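Local coordinates for protein phosphatidylinositol-specific phospholipase C1 (PDB 3H4X) that belongs to the calcium-dependent phosphoinositide phospholipase C family and folds as a single-chain barrel of parallel strands and surrounding helices, at residues E172-A176 / G177-S181; V211-A214 / G215-D219; D242-E245 / R246-D249; A264-N268 / G269-T273. One frame throughout, in Å; residues are numbered along the deposited sequence.

Contact 1: E172-A176 / G177-S181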
ATOM      1  N   GLU A 172      -0.715  -8.039 -18.105  1.00  9.09           N
ATOM      2  CA  GLU A 172      -0.336  -7.845 -19.495  1.00  9.99           C
ATOM      3  C   GLU A 172       0.212  -6.435 -19.682  1.00  9.72           C
ATOM      4  O   GLU A 172       1.254  -6.237 -20.307  1.00 10.01           O
ATOM      5  CB  GLU A 172      -1.537  -8.074 -20.414  1.00 10.69           C
ATOM      6  CG  GLU A 172      -1.265  -7.815 -21.887  1.00 12.86           C
ATOM      7  CD  GLU A 172      -2.530  -7.876 -22.727  1.00 15.88           C
ATOM      8  OE1 GLU A 172      -3.093  -8.981 -22.876  1.00 17.90           O
ATOM      9  OE2 GLU A 172      -2.955  -6.819 -23.244  1.00 17.66           O
ATOM     10  N   ALA A 173      -0.498  -5.453 -19.136  1.00  9.32           N
ATOM     11  CA  ALA A 173      -0.098  -4.064 -19.270  1.00  9.27           C
ATOM     12  C   ALA A 173       1.265  -3.799 -18.641  1.00  9.02           C
ATOM     13  O   ALA A 173       2.128  -3.160 -19.245  1.00  9.30           O
ATOM     14  CB  ALA A 173      -1.147  -3.158 -18.653  1.00  9.64           C
ATOM     15  N   VAL A 174       1.463  -4.281 -17.421  1.00  8.94           N
ATOM     16  CA  VAL A 174       2.668  -3.927 -16.688  1.00  9.20           C
ATOM     17  C   VAL A 174       3.912  -4.591 -17.289  1.00  9.16           C
ATOM     18  O   VAL A 174       4.973  -3.972 -17.389  1.00  9.30           O
ATOM     19  CB  VAL A 174       2.512  -4.216 -15.174  1.00  9.06           C
ATOM     20  CG1 VAL A 174       2.815  -5.672 -14.852  1.00  9.58           C
ATOM     21  CG2 VAL A 174       3.380  -3.262 -14.354  1.00 10.62           C
ATOM     22  N   ARG A 175       3.779  -5.846 -17.704  1.00  9.65           N
ATOM     23  CA  ARG A 175       4.903  -6.545 -18.317  1.00 10.41           C
ATOM     24  C   ARG A 175       5.329  -5.897 -19.626  1.00 10.75           C
ATOM     25  O   ARG A 175       6.520  -5.777 -19.909  1.00 11.48           O
ATOM     26  CB  ARG A 175       4.569  -8.018 -18.553  1.00 10.55           C
ATOM     27  CG  ARG A 175       4.538  -8.844 -17.283  1.00 11.59           C
ATOM     28  CD  ARG A 175       4.309 -10.315 -17.580  1.00 14.36           C
ATOM     29  NE  ARG A 175       5.374 -10.870 -18.409  1.00 16.98           N
ATOM     30  CZ  ARG A 175       5.374 -12.102 -18.907  1.00 18.93           C
ATOM     31  NH1 ARG A 175       4.361 -12.920 -18.658  1.00 19.89           N
ATOM     32  NH2 ARG A 175       6.390 -12.517 -19.654  1.00 20.39           N
ATOM     33  N   ALA A 176       4.347  -5.478 -20.417  1.00 10.79           N
ATOM     34  CA  ALA A 176       4.610  -4.942 -21.748  1.00 11.28           C
ATOM     35  C   ALA A 176       5.148  -3.516 -21.722  1.00 11.37           C
ATOM     36  O   ALA A 176       6.060  -3.176 -22.478  1.00 11.89           O
ATOM     37  CB  ALA A 176       3.351  -5.007 -22.592  1.00 11.82           C
ATOM     38  N   GLY A 177       4.574  -2.681 -20.861  1.00 11.05           N
ATOM     39  CA  GLY A 177       4.837  -1.251 -20.902  1.00 10.71           C
ATOM     40  C   GLY A 177       5.305  -0.622 -19.607  1.00 10.26           C
ATOM     41  O   GLY A 177       5.700   0.535 -19.604  1.00 10.43           O
ATOM     42  N   GLY A 178       5.258  -1.372 -18.511  1.00  9.97           N
ATOM     43  CA  GLY A 178       5.693  -0.861 -17.215  1.00  9.60           C
ATOM     44  C   GLY A 178       4.818   0.241 -16.639  1.00  8.86           C
ATOM     45  O   GLY A 178       3.685   0.451 -17.073  1.00  9.20           O
ATOM     46  N   TRP A 179       5.365   0.946 -15.653  1.00  8.54           N
ATOM     47  CA  TRP A 179       4.657   2.009 -14.941  1.00  8.21           C
ATOM     48  C   TRP A 179       5.039   3.371 -15.500  1.00  8.27           C
ATOM     49  O   TRP A 179       6.090   3.519 -16.112  1.00  8.52           O
ATOM     50  CB  TRP A 179       5.026   1.980 -13.455  1.00  8.13           C
ATOM     51  CG  TRP A 179       4.592   0.743 -12.746  1.00  7.73           C
ATOM     52  CD1 TRP A 179       5.239  -0.455 -12.730  1.00  7.54           C
ATOM     53  CD2 TRP A 179       3.418   0.580 -11.941  1.00  7.48           C
ATOM     54  NE1 TRP A 179       4.542  -1.357 -11.964  1.00  8.04           N
ATOM     55  CE2 TRP A 179       3.416  -0.746 -11.475  1.00  7.58           C
ATOM     56  CE3 TRP A 179       2.370   1.427 -11.572  1.00  8.10           C
ATOM     57  CZ2 TRP A 179       2.404  -1.248 -10.660  1.00  8.24           C
ATOM     58  CZ3 TRP A 179       1.365   0.926 -10.763  1.00  8.94           C
ATOM     59  CH2 TRP A 179       1.389  -0.398 -10.319  1.00  8.91           C
ATOM     60  N   PRO A 180       4.197   4.386 -15.271  1.00  8.43           N
ATOM     61  CA  PRO A 180       4.605   5.731 -15.653  1.00  8.59           C
ATOM     62  C   PRO A 180       5.842   6.193 -14.886  1.00  8.69           C
ATOM     63  O   PRO A 180       6.172   5.643 -13.829  1.00  8.69           O
ATOM     64  CB  PRO A 180       3.396   6.590 -15.266  1.00  8.79           C
ATOM     65  CG  PRO A 180       2.248   5.636 -15.225  1.00  9.11           C
ATOM     66  CD  PRO A 180       2.837   4.362 -14.707  1.00  8.69           C
ATOM     67  N   SER A 181       6.517   7.202 -15.425  1.00  8.98           N
ATOM     68  CA  SER A 181       7.644   7.805 -14.736  1.00  9.74           C
ATOM     69  C   SER A 181       7.191   8.367 -13.392  1.00  9.67           C
ATOM     70  O   SER A 181       6.026   8.732 -13.211  1.00  9.62           O
ATOM     71  CB  SER A 181       8.264   8.916 -15.586  1.00 10.14           C
ATOM     72  OG  SER A 181       7.479  10.091 -15.531  1.00 11.51           O
TER
HETATM   73  O   HOH W   1       2.181  -0.415 -19.236  1.00 15.43           O
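Ala173 O takes two donors at once: Gly177 N, 3.0 Å away with an N-H...O angle of 153°, and water 1, whose oxygen lies 2.7 Å from it. The same water also donates to Gly178 O, so one carbonyl of the last helical turn and one of the exit loop share a single bridging molecule. The next carbonyl is served too, since Gly178 N reaches Val174 O at 2.8 Å, though this bond is more bent (136°) and the donor stands above the carbonyl plane. These i to i+4 bonds finish helix 170-177, and Gly178, with its positive phi, turns the chain away into the loop that leads to strand 189-195 of the barrel. Earlier in the turn, Ala176 N donates to Glu172 O. After the exit, the Trp179 side chain comes back beside Val174, and the two cross at a slant. Val174 CG1 sits between the backbone N and the carbonyl carbon (chi1 84°), which leaves CG2 anti to the N and turned to the pyrrole part of the indole, 3.3 Å from NE1 and 3.7 Å from CD1 of Trp179. The indole N-H is not left to this methyl: NE1 bonds to the backbone oxygen of His280, and the ring also meets Phe232.

Contact 2: V211-A214 / G215-D219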
ATOM      1  N   VAL A 211      -8.147 -12.596  -2.848  1.00  8.71           N
ATOM      2  CA  VAL A 211      -9.026 -13.235  -3.813  1.00  9.57           C
ATOM      3  C   VAL A 211     -10.290 -12.410  -4.039  1.00  9.14           C
ATOM      4  O   VAL A 211     -10.768 -12.293  -5.161  1.00  9.31           O
ATOM      5  CB  VAL A 211      -9.393 -14.671  -3.367  1.00 10.27           C
ATOM      6  CG1 VAL A 211     -10.558 -15.227  -4.185  1.00 11.56           C
ATOM      7  CG2 VAL A 211      -8.173 -15.576  -3.452  1.00 11.52           C
ATOM      8  N   GLU A 212     -10.826 -11.828  -2.973  1.00  8.74           N
ATOM      9  CA  GLU A 212     -12.049 -11.053  -3.098  1.00  8.72           C
ATOM     10  C   GLU A 212     -11.833  -9.814  -3.964  1.00  8.18           C
ATOM     11  O   GLU A 212     -12.628  -9.529  -4.859  1.00  8.32           O
ATOM     12  CB  GLU A 212     -12.595 -10.663  -1.726  1.00  9.24           C
ATOM     13  CG  GLU A 212     -13.959 -10.023  -1.797  1.00 10.93           C
ATOM     14  CD  GLU A 212     -14.636  -9.904  -0.447  1.00 12.98           C
ATOM     15  OE1 GLU A 212     -14.086 -10.411   0.551  1.00 14.59           O
ATOM     16  OE2 GLU A 212     -15.728  -9.303  -0.393  1.00 14.30           O
ATOM     17  N   TYR A 213     -10.765  -9.068  -3.703  1.00  7.69           N
ATOM     18  CA  TYR A 213     -10.554  -7.851  -4.474  1.00  7.43           C
ATOM     19  C   TYR A 213     -10.072  -8.127  -5.903  1.00  7.35           C
ATOM     20  O   TYR A 213     -10.509  -7.477  -6.850  1.00  7.70           O
ATOM     21  CB  TYR A 213      -9.645  -6.854  -3.746  1.00  7.42           C
ATOM     22  CG  TYR A 213      -9.760  -5.463  -4.328  1.00  6.57           C
ATOM     23  CD1 TYR A 213     -10.724  -4.568  -3.870  1.00  7.12           C
ATOM     24  CD2 TYR A 213      -8.936  -5.057  -5.366  1.00  6.92           C
ATOM     25  CE1 TYR A 213     -10.844  -3.297  -4.419  1.00  7.32           C
ATOM     26  CE2 TYR A 213      -9.046  -3.798  -5.917  1.00  6.91           C
ATOM     27  CZ  TYR A 213      -9.998  -2.924  -5.446  1.00  6.77           C
ATOM     28  OH  TYR A 213     -10.089  -1.677  -6.017  1.00  7.54           O
ATOM     29  N   ALA A 214      -9.197  -9.113  -6.068  1.00  7.54           N
ATOM     30  CA  ALA A 214      -8.769  -9.495  -7.408  1.00  7.82           C
ATOM     31  C   ALA A 214      -9.956  -9.978  -8.241  1.00  8.10           C
ATOM     32  O   ALA A 214     -10.059  -9.667  -9.426  1.00  8.40           O
ATOM     33  CB  ALA A 214      -7.686 -10.557  -7.354  1.00  8.28           C
ATOM     34  N   GLY A 215     -10.852 -10.734  -7.617  1.00  8.47           N
ATOM     35  CA  GLY A 215     -12.063 -11.185  -8.301  1.00  8.78           C
ATOM     36  C   GLY A 215     -12.937 -10.018  -8.723  1.00  8.65           C
ATOM     37  O   GLY A 215     -13.544 -10.025  -9.796  1.00  8.79           O
ATOM     38  N   HIS A 216     -12.988  -9.005  -7.869  1.00  8.62           N
ATOM     39  CA  HIS A 216     -13.687  -7.762  -8.153  1.00  8.55           C
ATOM     40  C   HIS A 216     -13.105  -7.066  -9.390  1.00  8.26           C
ATOM     41  O   HIS A 216     -13.853  -6.627 -10.265  1.00  8.52           O
ATOM     42  CB  HIS A 216     -13.621  -6.896  -6.893  1.00  8.77           C
ATOM     43  CG  HIS A 216     -14.016  -5.469  -7.087  1.00  9.47           C
ATOM     44  ND1 HIS A 216     -15.307  -5.074  -7.363  1.00 10.92           N
ATOM     45  CD2 HIS A 216     -13.291  -4.331  -6.966  1.00 10.35           C
ATOM     46  CE1 HIS A 216     -15.354  -3.755  -7.437  1.00 11.05           C
ATOM     47  NE2 HIS A 216     -14.143  -3.282  -7.198  1.00 11.43           N
ATOM     48  N   LEU A 217     -11.780  -6.983  -9.485  1.00  8.12           N
ATOM     49  CA  LEU A 217     -11.159  -6.391 -10.669  1.00  8.14           C
ATOM     50  C   LEU A 217     -11.483  -7.197 -11.923  1.00  8.60           C
ATOM     51  O   LEU A 217     -11.799  -6.639 -12.972  1.00  8.76           O
ATOM     52  CB  LEU A 217      -9.646  -6.269 -10.495  1.00  7.83           C
ATOM     53  CG  LEU A 217      -9.161  -5.325  -9.395  1.00  7.61           C
ATOM     54  CD1 LEU A 217      -7.652  -5.210  -9.456  1.00  8.01           C
ATOM     55  CD2 LEU A 217      -9.810  -3.949  -9.504  1.00  8.35           C
ATOM     56  N   LYS A 218     -11.388  -8.515 -11.815  1.00  9.20           N
ATOM     57  CA  LYS A 218     -11.714  -9.393 -12.929  1.00 10.08           C
ATOM     58  C   LYS A 218     -13.141  -9.136 -13.412  1.00 10.19           C
ATOM     59  O   LYS A 218     -13.398  -9.026 -14.615  1.00 10.60           O
ATOM     60  CB  LYS A 218     -11.541 -10.853 -12.509  1.00 10.55           C
ATOM     61  CG  LYS A 218     -11.924 -11.864 -13.580  1.00 12.48           C
ATOM     62  CD  LYS A 218     -11.645 -13.291 -13.124  1.00 15.56           C
ATOM     63  CE  LYS A 218     -12.507 -13.692 -11.935  1.00 17.55           C
ATOM     64  NZ  LYS A 218     -13.927 -13.940 -12.318  1.00 19.79           N
ATOM     65  N   ASP A 219     -14.067  -9.030 -12.467  1.00 10.24           N
ATOM     66  CA  ASP A 219     -15.468  -8.811 -12.803  1.00 10.95           C
ATOM     67  C   ASP A 219     -15.700  -7.428 -13.410  1.00 10.56           C
ATOM     68  O   ASP A 219     -16.433  -7.293 -14.388  1.00 11.16           O
ATOM     69  CB  ASP A 219     -16.353  -9.040 -11.577  1.00 11.75           C
ATOM     70  CG  ASP A 219     -16.357 -10.495 -11.126  1.00 13.24           C
ATOM     71  OD1 ASP A 219     -15.994 -11.375 -11.933  1.00 15.11           O
ATOM     72  OD2 ASP A 219     -16.719 -10.757  -9.962  1.00 15.67           O
TER
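Helix 209-222 is the crossover helix of a beta-alpha-beta unit, linking strand 189-195 to strand 232-236, and Tyr213, His216 and Leu217 lie together on one side of it. Four i to i+4 bonds run through the turn; the first joins Gly215 N to Val211 O at 2.9 Å and the last Lys218 N to Ala214 O at 3.0 Å, the straightest of them at 166°. His216 brings CD2 over one face of the Tyr213 ring, 3.7 Å above the plane and shifted toward the rim, closest to CE1. The two rings meet obliquely, centroids 5.1 Å apart and planes at 58°. Tyr213 and His216 both extend CG anti to the backbone N, which carries the two polar ends the same way, to Asp146: Tyr213 OH bonds its OD1 and His216 NE2 its OD2. This shared carboxylate helps fix both rings. Leu217 CD2 meets the ring obliquely, 3.7 Å from Tyr213 CE2, and both side chains press on Pro233. Glu212 and His216, with Pro142 of helix 142-153, line a pocket holding an acetyl group, a site on the outer helical layer of a beta/alpha barrel.

Contact 3: D242-E245 / R246-D249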
ATOM      1  N   ASP A 242       6.528 -17.968  -9.064  1.00  8.89           N
ATOM      2  CA  ASP A 242       5.450 -17.006  -9.238  1.00  8.29           C
ATOM      3  C   ASP A 242       4.469 -17.225  -8.094  1.00  8.12           C
ATOM      4  O   ASP A 242       3.780 -18.242  -8.059  1.00  8.06           O
ATOM      5  CB  ASP A 242       4.761 -17.223 -10.586  1.00  8.59           C
ATOM      6  CG  ASP A 242       3.686 -16.197 -10.866  1.00  8.05           C
ATOM      7  OD1 ASP A 242       3.167 -15.584  -9.909  1.00  7.74           O
ATOM      8  OD2 ASP A 242       3.353 -16.003 -12.053  1.00  8.40           O
ATOM      9  N   PRO A 243       4.414 -16.285  -7.137  1.00  7.92           N
ATOM     10  CA  PRO A 243       3.572 -16.507  -5.964  1.00  7.68           C
ATOM     11  C   PRO A 243       2.097 -16.660  -6.306  1.00  7.46           C
ATOM     12  O   PRO A 243       1.332 -17.192  -5.506  1.00  7.75           O
ATOM     13  CB  PRO A 243       3.798 -15.242  -5.129  1.00  8.00           C
ATOM     14  CG  PRO A 243       5.134 -14.736  -5.561  1.00  8.47           C
ATOM     15  CD  PRO A 243       5.198 -15.041  -7.026  1.00  7.73           C
ATOM     16  N   ARG A 244       1.699 -16.189  -7.481  1.00  7.35           N
ATOM     17  CA  ARG A 244       0.295 -16.233  -7.866  1.00  7.29           C
ATOM     18  C   ARG A 244      -0.181 -17.650  -8.170  1.00  7.36           C
ATOM     19  O   ARG A 244      -1.379 -17.896  -8.285  1.00  7.32           O
ATOM     20  CB  ARG A 244       0.043 -15.293  -9.044  1.00  7.43           C
ATOM     21  CG  ARG A 244       0.300 -13.833  -8.676  1.00  7.26           C
ATOM     22  CD  ARG A 244       0.456 -12.918  -9.880  1.00  7.51           C
ATOM     23  NE  ARG A 244       1.520 -13.358 -10.776  1.00  7.28           N
ATOM     24  CZ  ARG A 244       1.906 -12.687 -11.853  1.00  7.43           C
ATOM     25  NH1 ARG A 244       1.337 -11.524 -12.153  1.00  7.86           N
ATOM     26  NH2 ARG A 244       2.856 -13.183 -12.634  1.00  7.92           N
ATOM     27  N   GLU A 245       0.759 -18.585  -8.284  1.00  7.73           N
ATOM     28  CA  GLU A 245       0.401 -19.984  -8.485  1.00  8.27           C
ATOM     29  C   GLU A 245      -0.334 -20.547  -7.265  1.00  8.45           C
ATOM     30  O   GLU A 245      -0.914 -21.627  -7.344  1.00  8.91           O
ATOM     31  CB  GLU A 245       1.637 -20.820  -8.820  1.00  9.04           C
ATOM     32  CG  GLU A 245       2.351 -20.406 -10.105  1.00 10.32           C
ATOM     33  CD  GLU A 245       1.598 -20.774 -11.377  1.00 11.26           C
ATOM     34  OE1 GLU A 245       0.531 -21.420 -11.297  1.00 11.08           O
ATOM     35  OE2 GLU A 245       2.084 -20.414 -12.472  1.00 12.78           O
ATOM     36  N   ARG A 246      -0.329 -19.814  -6.150  1.00  8.54           N
ATOM     37  CA  ARG A 246      -1.082 -20.217  -4.963  1.00  8.71           C
ATOM     38  C   ARG A 246      -2.587 -20.123  -5.184  1.00  8.92           C
ATOM     39  O   ARG A 246      -3.350 -20.747  -4.458  1.00  9.49           O
ATOM     40  CB  ARG A 246      -0.708 -19.351  -3.757  1.00  8.80           C
ATOM     41  CG  ARG A 246      -1.317 -17.953  -3.782  1.00  8.72           C
ATOM     42  CD  ARG A 246      -0.967 -17.152  -2.538  1.00  9.40           C
ATOM     43  NE  ARG A 246       0.475 -16.990  -2.386  1.00 10.02           N
ATOM     44  CZ  ARG A 246       1.043 -16.242  -1.446  1.00  9.85           C
ATOM     45  NH1 ARG A 246       0.288 -15.592  -0.572  1.00 10.63           N
ATOM     46  NH2 ARG A 246       2.364 -16.152  -1.383  1.00 10.40           N
ATOM     47  N   TYR A 247      -3.014 -19.328  -6.161  1.00  8.73           N
ATOM     48  CA  TYR A 247      -4.436 -19.180  -6.457  1.00  9.08           C
ATOM     49  C   TYR A 247      -4.848 -20.227  -7.479  1.00  9.53           C
ATOM     50  O   TYR A 247      -4.298 -20.276  -8.577  1.00  9.50           O
ATOM     51  CB  TYR A 247      -4.740 -17.768  -6.971  1.00  8.98           C
ATOM     52  CG  TYR A 247      -4.247 -16.689  -6.036  1.00  8.25           C
ATOM     53  CD1 TYR A 247      -4.805 -16.531  -4.774  1.00  8.80           C
ATOM     54  CD2 TYR A 247      -3.207 -15.846  -6.401  1.00  8.67           C
ATOM     55  CE1 TYR A 247      -4.346 -15.557  -3.904  1.00  8.83           C
ATOM     56  CE2 TYR A 247      -2.744 -14.867  -5.540  1.00  8.52           C
ATOM     57  CZ  TYR A 247      -3.313 -14.728  -4.294  1.00  8.44           C
ATOM     58  OH  TYR A 247      -2.847 -13.751  -3.442  1.00  8.63           O
ATOM     59  N   ALA A 248      -5.813 -21.065  -7.112  1.00 10.62           N
ATOM     60  CA  ALA A 248      -6.220 -22.171  -7.971  1.00 11.57           C
ATOM     61  C   ALA A 248      -6.937 -21.704  -9.236  1.00 11.81           C
ATOM     62  O   ALA A 248      -6.963 -22.421 -10.235  1.00 12.34           O
ATOM     63  CB  ALA A 248      -7.082 -23.163  -7.200  1.00 12.35           C
ATOM     64  N   ASP A 249      -7.528 -20.514  -9.191  1.00 12.13           N
ATOM     65  CA  ASP A 249      -8.196 -19.961 -10.365  1.00 12.53           C
ATOM     66  C   ASP A 249      -7.227 -19.098 -11.162  1.00 12.24           C
ATOM     67  O   ASP A 249      -6.896 -17.987 -10.750  1.00 12.28           O
ATOM     68  CB  ASP A 249      -9.423 -19.142  -9.960  1.00 13.07           C
ATOM     69  CG  ASP A 249     -10.178 -18.590 -11.156  1.00 14.06           C
ATOM     70  OD1 ASP A 249      -9.759 -18.847 -12.306  1.00 14.36           O
ATOM     71  OD2 ASP A 249     -11.191 -17.891 -10.945  1.00 16.42           O
TER
HETATM   72  O   HOH W   2       2.984 -18.469  -2.990  1.00 13.02           O
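Arg246 and Tyr247 turn back onto Pro243 and Arg244 through a short 3-10 turn, opened by an Asx turn in which Asp242 OD1 accepts from Arg244 N at 2.9 Å. The backbone bonds are i to i+3, as a 3-10 turn requires: Arg246 N to Pro243 O (3.2 Å, 165°) and Tyr247 N to Arg244 O (3.0 Å, 162°). In both, the donor stands well above the carbonyl plane. Charge pairing comes next. Arg244 grips Asp242 side-on, NE to OD1 and NH2 to OD2, both at 2.9 Å, with each oxygen close to the guanidinium plane. OD1 offers NE its syn lone pair and meets the backbone N on its anti side, tilted out of the carboxylate plane; NH2 meets OD2 from above that plane. Arg244 NH1 has a further partner in Asp171, and NH2 one in Tyr281 OH, which together help fix this buried group's rotation. Apolar contact is contributed by Arg246, whose CG sits 3.6 Å above the centre of the Tyr247 ring. Bent at chi3 (60°), Arg246 curls its head back over Pro243, while NH1 and NH2 bond His236 O and Gly237 O. Its NE also bonds Pro243 O weakly, and water 2 joins that oxygen to Arg246 NH2, 2.9 Å from the water.

Contact 4: A264-N268 / G269-T273. Unlike the reference sequence in segment 264-268: Ala264 (reference Pro).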
ATOM      1  N   ALA A 264      13.841 -10.137   5.123  1.00  8.30           N
ATOM      2  CA  ALA A 264      14.843 -11.156   5.418  1.00  8.75           C
ATOM      3  C   ALA A 264      14.583 -12.419   4.601  1.00  8.82           C
ATOM      4  O   ALA A 264      15.516 -13.057   4.105  1.00  9.57           O
ATOM      5  CB  ALA A 264      14.864 -11.470   6.907  1.00  9.14           C
ATOM      6  N   THR A 265      13.312 -12.775   4.453  1.00  8.79           N
ATOM      7  CA  THR A 265      12.938 -13.942   3.665  1.00  8.81           C
ATOM      8  C   THR A 265      13.323 -13.765   2.195  1.00  8.56           C
ATOM      9  O   THR A 265      13.900 -14.671   1.582  1.00  8.60           O
ATOM     10  CB  THR A 265      11.436 -14.257   3.812  1.00  8.91           C
ATOM     11  OG1 THR A 265      11.128 -14.455   5.197  1.00  9.99           O
ATOM     12  CG2 THR A 265      11.071 -15.511   3.036  1.00  9.80           C
ATOM     13  N   TYR A 266      13.030 -12.596   1.632  1.00  8.46           N
ATOM     14  CA  TYR A 266      13.403 -12.330   0.248  1.00  8.74           C
ATOM     15  C   TYR A 266      14.904 -12.414   0.029  1.00  9.14           C
ATOM     16  O   TYR A 266      15.359 -12.664  -1.086  1.00  9.63           O
ATOM     17  CB  TYR A 266      12.910 -10.956  -0.207  1.00  8.60           C
ATOM     18  CG  TYR A 266      11.446 -10.921  -0.568  1.00  7.64           C
ATOM     19  CD1 TYR A 266      10.925 -11.785  -1.526  1.00  7.67           C
ATOM     20  CD2 TYR A 266      10.584 -10.022   0.040  1.00  7.83           C
ATOM     21  CE1 TYR A 266       9.584 -11.760  -1.857  1.00  7.34           C
ATOM     22  CE2 TYR A 266       9.247  -9.983  -0.292  1.00  7.43           C
ATOM     23  CZ  TYR A 266       8.749 -10.856  -1.234  1.00  7.25           C
ATOM     24  OH  TYR A 266       7.409 -10.812  -1.548  1.00  7.83           O
ATOM     25  N   LEU A 267      15.670 -12.182   1.089  1.00  9.59           N
ATOM     26  CA  LEU A 267      17.120 -12.172   0.971  1.00 10.22           C
ATOM     27  C   LEU A 267      17.775 -13.463   1.459  1.00 10.16           C
ATOM     28  O   LEU A 267      18.998 -13.538   1.554  1.00 11.03           O
ATOM     29  CB  LEU A 267      17.704 -10.970   1.716  1.00 10.66           C
ATOM     30  CG  LEU A 267      17.816  -9.686   0.896  1.00 11.33           C
ATOM     31  CD1 LEU A 267      16.468  -9.247   0.327  1.00 11.43           C
ATOM     32  CD2 LEU A 267      18.440  -8.585   1.729  1.00 13.24           C
ATOM     33  N   ASN A 268      16.978 -14.487   1.751  1.00 10.23           N
ATOM     34  CA  ASN A 268      17.534 -15.691   2.377  1.00 10.39           C
ATOM     35  C   ASN A 268      18.048 -16.757   1.411  1.00 10.60           C
ATOM     36  O   ASN A 268      18.489 -17.827   1.835  1.00 10.62           O
ATOM     37  CB  ASN A 268      16.563 -16.293   3.406  1.00 10.50           C
ATOM     38  CG  ASN A 268      15.410 -17.060   2.770  1.00 10.42           C
ATOM     39  OD1 ASN A 268      15.414 -17.353   1.575  1.00 10.22           O
ATOM     40  ND2 ASN A 268      14.417 -17.398   3.584  1.00 11.21           N
ATOM     41  N   GLY A 269      18.010 -16.450   0.118  1.00 10.82           N
ATOM     42  CA  GLY A 269      18.553 -17.337  -0.907  1.00 11.74           C
ATOM     43  C   GLY A 269      17.532 -18.183  -1.643  1.00 12.18           C
ATOM     44  O   GLY A 269      17.845 -18.774  -2.676  1.00 13.17           O
ATOM     45  N   SER A 270      16.310 -18.242  -1.124  1.00 12.01           N
ATOM     46  CA  SER A 270      15.293 -19.143  -1.666  1.00 12.32           C
ATOM     47  C   SER A 270      14.455 -18.526  -2.783  1.00 12.03           C
ATOM     48  O   SER A 270      13.719 -19.233  -3.469  1.00 12.56           O
ATOM     49  CB  SER A 270      14.364 -19.624  -0.554  1.00 12.78           C
ATOM     50  OG  SER A 270      13.655 -18.539   0.014  1.00 13.07           O
ATOM     51  N   ILE A 271      14.567 -17.214  -2.962  1.00 11.54           N
ATOM     52  CA  ILE A 271      13.708 -16.491  -3.892  1.00 11.24           C
ATOM     53  C   ILE A 271      14.522 -15.652  -4.865  1.00 11.29           C
ATOM     54  O   ILE A 271      15.399 -14.895  -4.460  1.00 11.62           O
ATOM     55  CB  ILE A 271      12.724 -15.577  -3.134  1.00 11.16           C
ATOM     56  CG1 ILE A 271      11.842 -16.416  -2.209  1.00 10.99           C
ATOM     57  CG2 ILE A 271      11.885 -14.763  -4.113  1.00 11.34           C
ATOM     58  CD1 ILE A 271      11.083 -15.607  -1.175  1.00 10.89           C
ATOM     59  N   ASP A 272      14.220 -15.790  -6.151  1.00 11.59           N
ATOM     60  CA  ASP A 272      14.856 -14.987  -7.182  1.00 12.06           C
ATOM     61  C   ASP A 272      14.104 -13.666  -7.320  1.00 11.52           C
ATOM     62  O   ASP A 272      13.106 -13.582  -8.031  1.00 11.79           O
ATOM     63  CB  ASP A 272      14.845 -15.734  -8.515  1.00 12.51           C
ATOM     64  CG  ASP A 272      15.428 -14.916  -9.648  1.00 14.29           C
ATOM     65  OD1 ASP A 272      15.959 -13.818  -9.381  1.00 15.33           O
ATOM     66  OD2 ASP A 272      15.364 -15.378 -10.809  1.00 17.11           O
ATOM     67  N   THR A 273      14.573 -12.629  -6.637  1.00 11.04           N
ATOM     68  CA  THR A 273      13.835 -11.370  -6.639  1.00 10.98           C
ATOM     69  C   THR A 273      13.969 -10.597  -7.952  1.00 10.58           C
ATOM     70  O   THR A 273      13.193  -9.681  -8.203  1.00 10.26           O
ATOM     71  CB  THR A 273      14.224 -10.472  -5.455  1.00 11.25           C
ATOM     72  OG1 THR A 273      15.642 -10.288  -5.445  1.00 12.00           O
ATOM     73  CG2 THR A 273      13.786 -11.099  -4.136  1.00 11.76           C
TER
HETATM   74  O   HOH W   3      17.143 -11.509  -3.029  1.00 24.61           O
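The Tyr266 ring is met at one corner by two methyl groups: Ile271 CD1 lies 3.8 Å from its CD1 and Thr273 CG2 3.9 Å from the same atom, both approaching obliquely. The Tyr266 side chain also touches Leu283 and Met285 of strand 282-286, and Ala238. Tyr266 has CG opposite its own carbonyl carbon (chi1 -79°), which turns the ring toward Ile271 and Thr273. Ile271 also runs its CD1 past the backbone oxygen of Thr265.

The second flat group, the Asn268 amide, works through its oxygen. OD1 accepts from Ser270 OG at 2.6 Å, in the carbonyl plane and on a lone pair (C=O...donor angle 133°), and from Ser270 N at 3.0 Å, nearly along the C=O axis (162°). The bond to the backbone N two residues on makes this an Asx turn. Gly269 carries the positive phi that turns the chain between Asn268 and Ser270. This tight reversal follows helix 263-266, whose end is marked by the bond from Asn268 N to Thr265 O (3.1 Å).

Water 3 ties the two ends together, donating to Tyr266 O at 2.9 Å and to Thr273 OG1 at 3.1 Å; that hydroxyl also bonds Ala315 O. Asp272 then caps the start of helix 274-278. The chemistry is divided by depth: the exposed tip, Asn268 to Ser270, is held by polar bonds converging on one amide oxygen, whereas the inner side is closed by methyls against an aromatic ring.

How the contacts relate
All four contacts are local and lie on the barrel's periphery, with centres about 17 to 21 Å from the centre of the chain. Contact 3 is mainly buried; contacts 1, 2 and 4 are partly buried. Contacts 1 and 2 flank strand 189-195, one in the loop leading to it and the other in the helix that follows it, and contacts 3 and 4 flank strand 258-262 likewise. Contacts 1 and 4 are helix exits, each with a glycine of positive phi, whereas contact 2 stays within regular helix and contact 3 adds a two-pronged Asp242-Arg244 salt bridge to its 3-10 bonds. Waters bridge contacts 1, 3 and 4. Only contacts 2 and 3 touch, through Val211 CG2 and Tyr247 CD1, 3.7 Å apart.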